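Local coordinates for DUAL specificity protein phosphatase 14 (Homo sapiens, PDB 2WGP) that removes phosphate from tyrosine, serine and threonine residues of proteins, inactivating the MAP kinases ERK, JNK and p38 and damping T-cell receptor signalling, at residues Y124-A136 and L157-V170. Sequence-based numbering, arbitrary orientation.
Sequences YLMKFHNVCLLEA and LIDYERQLFGKSTV
The buried carboxylate of Glu161 holds Leu133, at the start of helix 133-143, and Thr169, just after helix 151-165, at once, in the helical part of the dual-specificity phosphatase domain. Glu161 OE2 accepts from Leu133 N at 2.9 Å, the N-H arriving from above the carboxylate plane (68° out of it), and from the Thr169 hydroxyl through the syn lone pair. Glu161 OE1 accepts from Thr169 N at 3.0 Å, so both oxygens are engaged. Thr169 OG1 passes the grip on, accepting from Leu134 N at 3.0 Å. The three donors, one of them at the helix start, would probably favour the ionised form of Glu161. With an alanine in place of Glu161, Leu133 N and both donors of Thr169 would probably lose their acceptor, and the residues after helix 151-165 would be less firmly held to the helix start. Cys132 and Glu135 complete that start as a capping box. Alongside, the nearly parallel helices 124-129 and 157-165 (8°) are joined by Met126, a knob among Tyr160, Glu161, Leu164 and Phe165. Its chain bends at chi3 (-74°), bringing CE to the Tyr160 ring edge. Tyr160 OH bonds to Asp90, which also pairs with Lys127 NZ, and Lys127 CD lies 3.3 Å from Tyr160 OH.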
ATOM      1  N   TYR A 124      29.155  -7.816   7.155  1.00 22.85           N
ATOM      2  CA  TYR A 124      30.618  -7.846   7.326  1.00 23.65           C
ATOM      3  C   TYR A 124      31.223  -9.238   7.063  1.00 23.59           C
ATOM      4  O   TYR A 124      32.210  -9.372   6.332  1.00 23.59           O
ATOM      5  CB  TYR A 124      31.018  -7.361   8.741  1.00 24.63           C
ATOM      6  CG  TYR A 124      32.447  -7.672   9.085  1.00 24.24           C
ATOM      7  CD1 TYR A 124      33.498  -6.893   8.569  1.00 23.98           C
ATOM      8  CD2 TYR A 124      32.768  -8.783   9.879  1.00 25.68           C
ATOM      9  CE1 TYR A 124      34.814  -7.188   8.855  1.00 24.69           C
ATOM     10  CE2 TYR A 124      34.094  -9.109  10.151  1.00 25.31           C
ATOM     11  CZ  TYR A 124      35.110  -8.308   9.646  1.00 25.48           C
ATOM     12  OH  TYR A 124      36.412  -8.605   9.940  1.00 25.93           O
ATOM     13  N   LEU A 125      30.625 -10.261   7.654  1.00 23.10           N
ATOM     14  CA  LEU A 125      31.064 -11.648   7.449  1.00 23.30           C
ATOM     15  C   LEU A 125      31.037 -12.072   5.972  1.00 23.55           C
ATOM     16  O   LEU A 125      31.966 -12.718   5.498  1.00 23.62           O
ATOM     17  CB  LEU A 125      30.220 -12.610   8.285  1.00 23.28           C
ATOM     18  CG  LEU A 125      30.395 -12.599   9.813  1.00 22.97           C
ATOM     19  CD1 LEU A 125      29.416 -13.620  10.444  1.00 23.96           C
ATOM     20  CD2 LEU A 125      31.847 -12.896  10.235  1.00 24.27           C
ATOM     21  N   MET A 126      29.994 -11.690   5.241  1.00 23.93           N
ATOM     22  CA  MET A 126      29.935 -11.964   3.820  1.00 24.07           C
ATOM     23  C   MET A 126      31.044 -11.253   3.045  1.00 24.63           C
ATOM     24  O   MET A 126      31.716 -11.877   2.203  1.00 24.17           O
ATOM     25  CB  MET A 126      28.589 -11.574   3.227  1.00 24.71           C
ATOM     26  CG  MET A 126      27.426 -12.500   3.626  1.00 24.02           C
ATOM     27  SD  MET A 126      25.993 -12.269   2.598  1.00 25.41           S
ATOM     28  CE  MET A 126      25.373 -10.679   3.211  1.00 22.81           C
ATOM     29  N   LYS A 127      31.241  -9.967   3.334  1.00 24.08           N
ATOM     30  CA  LYS A 127      32.198  -9.166   2.588  1.00 25.03           C
ATOM     31  C   LYS A 127      33.645  -9.526   2.887  1.00 25.62           C
ATOM     32  O   LYS A 127      34.457  -9.606   1.966  1.00 24.87           O
ATOM     33  CB  LYS A 127      31.986  -7.672   2.818  1.00 25.14           C
ATOM     34  CG  LYS A 127      32.871  -6.795   1.885  1.00 25.90           C
ATOM     35  CD  LYS A 127      32.651  -5.315   2.084  1.00 27.51           C
ATOM     36  CE  LYS A 127      33.541  -4.524   1.112  1.00 27.62           C
ATOM     37  NZ  LYS A 127      33.119  -3.115   1.028  1.00 28.07           N
ATOM     38  N   PHE A 128      33.978  -9.741   4.156  1.00 25.64           N
ATOM     39  CA  PHE A 128      35.383  -9.927   4.532  1.00 25.91           C
ATOM     40  C   PHE A 128      35.779 -11.337   4.973  1.00 26.51           C
ATOM     41  O   PHE A 128      36.968 -11.606   5.113  1.00 26.32           O
ATOM     42  CB  PHE A 128      35.776  -8.894   5.595  1.00 25.71           C
ATOM     43  CG  PHE A 128      35.952  -7.522   5.039  1.00 25.25           C
ATOM     44  CD1 PHE A 128      37.084  -7.211   4.272  1.00 25.65           C
ATOM     45  CD2 PHE A 128      34.991  -6.539   5.255  1.00 25.89           C
ATOM     46  CE1 PHE A 128      37.249  -5.957   3.744  1.00 25.59           C
ATOM     47  CE2 PHE A 128      35.155  -5.291   4.746  1.00 26.16           C
ATOM     48  CZ  PHE A 128      36.289  -4.990   3.982  1.00 26.09           C
ATOM     49  N   HIS A 129      34.807 -12.236   5.160  1.00 26.84           N
ATOM     50  CA  HIS A 129      35.099 -13.629   5.482  1.00 27.64           C
ATOM     51  C   HIS A 129      34.649 -14.635   4.405  1.00 28.45           C
ATOM     52  O   HIS A 129      34.698 -15.831   4.625  1.00 29.84           O
ATOM     53  CB  HIS A 129      34.559 -13.959   6.875  1.00 26.95           C
ATOM     54  CG  HIS A 129      35.345 -13.307   7.957  1.00 27.45           C
ATOM     55  ND1 HIS A 129      36.357 -13.959   8.627  1.00 28.02           N
ATOM     56  CD2 HIS A 129      35.347 -12.035   8.417  1.00 28.13           C
ATOM     57  CE1 HIS A 129      36.921 -13.127   9.486  1.00 28.79           C
ATOM     58  NE2 HIS A 129      36.328 -11.953   9.376  1.00 27.54           N
ATOM     59  N   ASN A 130      34.198 -14.134   3.259  1.00 29.32           N
ATOM     60  CA  ASN A 130      33.885 -14.960   2.090  1.00 30.36           C
ATOM     61  C   ASN A 130      32.904 -16.100   2.381  1.00 29.76           C
ATOM     62  O   ASN A 130      33.072 -17.231   1.957  1.00 30.70           O
ATOM     63  CB  ASN A 130      35.181 -15.494   1.463  1.00 31.60           C
ATOM     64  CG  ASN A 130      35.010 -15.866  -0.003  1.00 34.61           C
ATOM     65  OD1 ASN A 130      34.288 -15.187  -0.737  1.00 40.31           O
ATOM     66  ND2 ASN A 130      35.685 -16.935  -0.436  1.00 38.70           N
ATOM     67  N   VAL A 131      31.866 -15.777   3.124  1.00 27.89           N
ATOM     68  CA  VAL A 131      30.893 -16.757   3.542  1.00 27.43           C
ATOM     69  C   VAL A 131      29.550 -16.277   2.952  1.00 26.17           C
ATOM     70  O   VAL A 131      29.308 -15.080   2.884  1.00 25.10           O
ATOM     71  CB  VAL A 131      31.014 -16.867   5.098  1.00 27.84           C
ATOM     72  CG1 VAL A 131      30.202 -15.843   5.833  1.00 25.70           C
ATOM     73  CG2 VAL A 131      30.836 -18.277   5.587  1.00 31.12           C
ATOM     74  N   CYS A 132      28.720 -17.205   2.465  1.00 24.52           N
ATOM     75  CA  CYS A 132      27.418 -16.857   1.939  1.00 24.48           C
ATOM     76  C   CYS A 132      26.484 -16.414   3.078  1.00 23.50           C
ATOM     77  O   CYS A 132      26.798 -16.560   4.283  1.00 23.94           O
ATOM     78  CB  CYS A 132      26.809 -18.035   1.167  1.00 24.58           C
ATOM     79  SG  CYS A 132      26.296 -19.439   2.181  1.00 25.54           S
ATOM     80  N   LEU A 133      25.344 -15.871   2.695  1.00 22.53           N
ATOM     81  CA  LEU A 133      24.390 -15.318   3.650  1.00 22.35           C
ATOM     82  C   LEU A 133      23.880 -16.372   4.651  1.00 22.04           C
ATOM     83  O   LEU A 133      23.777 -16.088   5.845  1.00 21.48           O
ATOM     84  CB  LEU A 133      23.212 -14.693   2.915  1.00 22.04           C
ATOM     85  CG  LEU A 133      22.084 -14.099   3.730  1.00 21.59           C
ATOM     86  CD1 LEU A 133      22.625 -13.100   4.783  1.00 24.80           C
ATOM     87  CD2 LEU A 133      21.093 -13.420   2.775  1.00 21.98           C
ATOM     88  N   LEU A 134      23.582 -17.584   4.177  1.00 22.75           N
ATOM     89  CA  LEU A 134      23.110 -18.635   5.079  1.00 23.47           C
ATOM     90  C   LEU A 134      24.198 -18.960   6.131  1.00 23.99           C
ATOM     91  O   LEU A 134      23.908 -19.050   7.333  1.00 22.63           O
ATOM     92  CB  LEU A 134      22.704 -19.888   4.304  1.00 23.60           C
ATOM     93  CG  LEU A 134      22.227 -21.075   5.128  1.00 23.61           C
ATOM     94  CD1 LEU A 134      21.037 -20.709   6.048  1.00 20.73           C
ATOM     95  CD2 LEU A 134      21.904 -22.291   4.208  1.00 23.43           C
ATOM     96  N   GLU A 135      25.444 -19.102   5.679  1.00 23.95           N
ATOM     97  CA  GLU A 135      26.553 -19.390   6.596  1.00 25.08           C
ATOM     98  C   GLU A 135      26.789 -18.245   7.586  1.00 23.99           C
ATOM     99  O   GLU A 135      27.062 -18.493   8.750  1.00 22.74           O
ATOM    100  CB  GLU A 135      27.872 -19.644   5.851  1.00 25.77           C
ATOM    101  CG  GLU A 135      27.963 -20.847   4.958  1.00 29.65           C
ATOM    102  CD  GLU A 135      29.342 -20.919   4.195  1.00 33.04           C
ATOM    103  OE1 GLU A 135      29.584 -20.177   3.174  1.00 33.06           O
ATOM    104  OE2 GLU A 135      30.191 -21.737   4.631  1.00 37.48           O
ATOM    105  N   ALA A 136      26.694 -17.006   7.095  1.00 23.23           N
ATOM    106  CA  ALA A 136      26.922 -15.801   7.895  1.00 23.33           C
ATOM    107  C   ALA A 136      25.854 -15.684   9.003  1.00 22.90           C
ATOM    108  O   ALA A 136      26.168 -15.418  10.148  1.00 23.55           O
ATOM    109  CB  ALA A 136      26.936 -14.535   6.979  1.00 21.85           C
ATOM    110  N   LEU A 157      19.837  -7.726   2.932  1.00 23.84           N
ATOM    111  CA  LEU A 157      20.955  -8.687   2.992  1.00 23.41           C
ATOM    112  C   LEU A 157      21.025  -9.598   1.766  1.00 22.63           C
ATOM    113  O   LEU A 157      22.118  -9.915   1.284  1.00 21.77           O
ATOM    114  CB  LEU A 157      20.838  -9.571   4.245  1.00 23.51           C
ATOM    115  CG  LEU A 157      21.248  -8.915   5.561  1.00 23.27           C
ATOM    116  CD1 LEU A 157      20.821  -9.770   6.716  1.00 21.74           C
ATOM    117  CD2 LEU A 157      22.748  -8.591   5.594  1.00 22.81           C
ATOM    118  N   ILE A 158      19.860 -10.031   1.288  1.00 22.53           N
ATOM    119  CA  ILE A 158      19.759 -10.924   0.123  1.00 22.62           C
ATOM    120  C   ILE A 158      20.258 -10.215  -1.135  1.00 22.76           C
ATOM    121  O   ILE A 158      20.991 -10.798  -1.924  1.00 21.31           O
ATOM    122  CB  ILE A 158      18.325 -11.469  -0.097  1.00 22.87           C
ATOM    123  CG1 ILE A 158      17.985 -12.523   0.962  1.00 22.00           C
ATOM    124  CG2 ILE A 158      18.198 -12.092  -1.525  1.00 21.18           C
ATOM    125  CD1 ILE A 158      16.453 -12.834   1.144  1.00 21.15           C
ATOM    126  N   ASP A 159      19.859  -8.953  -1.306  1.00 23.63           N
ATOM    127  CA  ASP A 159      20.378  -8.132  -2.407  1.00 23.89           C
ATOM    128  C   ASP A 159      21.894  -7.985  -2.318  1.00 23.15           C
ATOM    129  O   ASP A 159      22.575  -8.155  -3.315  1.00 22.53           O
ATOM    130  CB  ASP A 159      19.695  -6.745  -2.464  1.00 24.40           C
ATOM    131  CG  ASP A 159      20.013  -6.001  -3.760  1.00 26.09           C
ATOM    132  OD1 ASP A 159      21.126  -5.457  -3.872  1.00 25.90           O
ATOM    133  OD2 ASP A 159      19.167  -5.981  -4.679  1.00 25.81           O
ATOM    134  N   TYR A 160      22.410  -7.686  -1.128  1.00 23.24           N
ATOM    135  CA  TYR A 160      23.855  -7.507  -0.914  1.00 23.61           C
ATOM    136  C   TYR A 160      24.626  -8.797  -1.184  1.00 23.66           C
ATOM    137  O   TYR A 160      25.675  -8.771  -1.829  1.00 23.40           O
ATOM    138  CB  TYR A 160      24.118  -7.039   0.507  1.00 23.60           C
ATOM    139  CG  TYR A 160      25.533  -6.579   0.807  1.00 25.28           C
ATOM    140  CD1 TYR A 160      26.138  -5.552   0.060  1.00 25.98           C
ATOM    141  CD2 TYR A 160      26.246  -7.131   1.877  1.00 24.72           C
ATOM    142  CE1 TYR A 160      27.403  -5.093   0.366  1.00 24.68           C
ATOM    143  CE2 TYR A 160      27.528  -6.702   2.171  1.00 26.13           C
ATOM    144  CZ  TYR A 160      28.096  -5.678   1.419  1.00 26.63           C
ATOM    145  OH  TYR A 160      29.339  -5.253   1.760  1.00 28.14           O
ATOM    146  N   GLU A 161      24.075  -9.926  -0.724  1.00 23.42           N
ATOM    147  CA  GLU A 161      24.654 -11.237  -1.043  1.00 23.63           C
ATOM    148  C   GLU A 161      24.753 -11.446  -2.555  1.00 23.68           C
ATOM    149  O   GLU A 161      25.786 -11.896  -3.059  1.00 24.05           O
ATOM    150  CB  GLU A 161      23.843 -12.367  -0.437  1.00 23.47           C
ATOM    151  CG  GLU A 161      24.550 -13.750  -0.648  1.00 21.64           C
ATOM    152  CD  GLU A 161      23.720 -14.960  -0.293  1.00 23.42           C
ATOM    153  OE1 GLU A 161      22.478 -14.871  -0.275  1.00 21.84           O
ATOM    154  OE2 GLU A 161      24.341 -16.032  -0.017  1.00 23.26           O
ATOM    155  N   ARG A 162      23.679 -11.113  -3.276  1.00 25.01           N
ATOM    156  CA  ARG A 162      23.660 -11.254  -4.736  1.00 25.44           C
ATOM    157  C   ARG A 162      24.710 -10.353  -5.395  1.00 25.57           C
ATOM    158  O   ARG A 162      25.355 -10.766  -6.369  1.00 25.20           O
ATOM    159  CB  ARG A 162      22.269 -10.953  -5.318  1.00 26.29           C
ATOM    160  CG  ARG A 162      21.159 -11.977  -4.991  1.00 28.47           C
ATOM    161  CD  ARG A 162      19.748 -11.411  -5.376  1.00 32.49           C
ATOM    162  NE  ARG A 162      19.576 -11.387  -6.840  1.00 35.01           N
ATOM    163  CZ  ARG A 162      19.055 -10.387  -7.566  1.00 34.44           C
ATOM    164  NH1 ARG A 162      18.619  -9.264  -7.007  1.00 36.19           N
ATOM    165  NH2 ARG A 162      18.973 -10.520  -8.874  1.00 30.29           N
ATOM    166  N   GLN A 163      24.882  -9.135  -4.870  1.00 25.48           N
ATOM    167  CA  GLN A 163      25.918  -8.214  -5.359  1.00 25.81           C
ATOM    168  C   GLN A 163      27.329  -8.831  -5.153  1.00 25.03           C
ATOM    169  O   GLN A 163      28.202  -8.748  -6.019  1.00 24.61           O
ATOM    170  CB  GLN A 163      25.861  -6.869  -4.624  1.00 25.94           C
ATOM    171  CG  GLN A 163      24.620  -6.020  -4.845  1.00 29.46           C
ATOM    172  CD  GLN A 163      24.613  -4.779  -3.934  1.00 31.05           C
ATOM    173  OE1 GLN A 163      25.589  -4.034  -3.922  1.00 35.94           O
ATOM    174  NE2 GLN A 163      23.550  -4.599  -3.132  1.00 26.51           N
ATOM    175  N   LEU A 164      27.546  -9.435  -3.989  1.00 25.21           N
ATOM    176  CA  LEU A 164      28.856 -10.006  -3.667  1.00 25.31           C
ATOM    177  C   LEU A 164      29.169 -11.320  -4.419  1.00 25.92           C
ATOM    178  O   LEU A 164      30.303 -11.516  -4.908  1.00 24.76           O
ATOM    179  CB  LEU A 164      28.994 -10.227  -2.159  1.00 25.28           C
ATOM    180  CG  LEU A 164      29.080  -9.026  -1.212  1.00 25.46           C
ATOM    181  CD1 LEU A 164      29.127  -9.498   0.240  1.00 23.90           C
ATOM    182  CD2 LEU A 164      30.295  -8.156  -1.500  1.00 27.57           C
ATOM    183  N   PHE A 165      28.187 -12.212  -4.532  1.00 25.97           N
ATOM    184  CA  PHE A 165      28.463 -13.560  -5.012  1.00 26.58           C
ATOM    185  C   PHE A 165      27.758 -13.936  -6.305  1.00 27.67           C
ATOM    186  O   PHE A 165      28.050 -14.998  -6.890  1.00 26.92           O
ATOM    187  CB  PHE A 165      28.120 -14.570  -3.916  1.00 26.96           C
ATOM    188  CG  PHE A 165      28.858 -14.329  -2.620  1.00 26.95           C
ATOM    189  CD1 PHE A 165      28.192 -13.913  -1.479  1.00 26.43           C
ATOM    190  CD2 PHE A 165      30.229 -14.512  -2.553  1.00 28.80           C
ATOM    191  CE1 PHE A 165      28.883 -13.703  -0.267  1.00 26.30           C
ATOM    192  CE2 PHE A 165      30.925 -14.309  -1.352  1.00 29.31           C
ATOM    193  CZ  PHE A 165      30.244 -13.893  -0.210  1.00 28.45           C
ATOM    194  N   GLY A 166      26.827 -13.090  -6.751  1.00 27.29           N
ATOM    195  CA  GLY A 166      26.074 -13.351  -7.971  1.00 28.30           C
ATOM    196  C   GLY A 166      25.006 -14.416  -7.834  1.00 28.88           C
ATOM    197  O   GLY A 166      24.454 -14.874  -8.838  1.00 29.20           O
ATOM    198  N   LYS A 167      24.723 -14.817  -6.596  1.00 29.23           N
ATOM    199  CA  LYS A 167      23.669 -15.756  -6.286  1.00 29.84           C
ATOM    200  C   LYS A 167      23.309 -15.674  -4.798  1.00 29.42           C
ATOM    201  O   LYS A 167      24.074 -15.155  -3.970  1.00 28.41           O
ATOM    202  CB  LYS A 167      24.093 -17.175  -6.611  1.00 30.71           C
ATOM    203  CG  LYS A 167      25.271 -17.673  -5.788  1.00 32.99           C
ATOM    204  CD  LYS A 167      25.782 -18.982  -6.348  1.00 36.28           C
ATOM    205  CE  LYS A 167      26.918 -19.524  -5.493  1.00 38.93           C
ATOM    206  NZ  LYS A 167      28.157 -18.686  -5.588  1.00 39.73           N
ATOM    207  N   SER A 168      22.150 -16.226  -4.471  1.00 29.31           N
ATOM    208  CA  SER A 168      21.617 -16.116  -3.137  1.00 29.11           C
ATOM    209  C   SER A 168      21.426 -17.497  -2.482  1.00 27.41           C
ATOM    210  O   SER A 168      21.176 -18.492  -3.153  1.00 27.66           O
ATOM    211  CB  SER A 168      20.335 -15.250  -3.141  1.00 29.72           C
ATOM    212  OG  SER A 168      19.238 -15.896  -3.748  1.00 33.29           O
ATOM    213  N   THR A 169      21.581 -17.540  -1.157  1.00 25.91           N
ATOM    214  CA  THR A 169      21.439 -18.768  -0.383  1.00 24.14           C
ATOM    215  C   THR A 169      20.273 -18.735   0.609  1.00 23.30           C
ATOM    216  O   THR A 169      20.040 -19.719   1.343  1.00 21.71           O
ATOM    217  CB  THR A 169      22.771 -19.106   0.329  1.00 23.99           C
ATOM    218  OG1 THR A 169      23.147 -18.031   1.196  1.00 24.48           O
ATOM    219  CG2 THR A 169      23.876 -19.331  -0.720  1.00 21.99           C
ATOM    220  N   VAL A 170      19.553 -17.605   0.617  1.00 23.72           N
ATOM    221  CA  VAL A 170      18.297 -17.433   1.356  1.00 24.10           C
ATOM    222  C   VAL A 170      17.312 -16.722   0.427  1.00 24.49           C
ATOM    223  O   VAL A 170      17.687 -15.797  -0.293  1.00 24.77           O
ATOM    224  CB  VAL A 170      18.498 -16.563   2.628  1.00 24.35           C
ATOM    225  CG1 VAL A 170      17.172 -16.367   3.389  1.00 24.16           C
ATOM    226  CG2 VAL A 170      19.565 -17.188   3.532  1.00 24.76           C
TER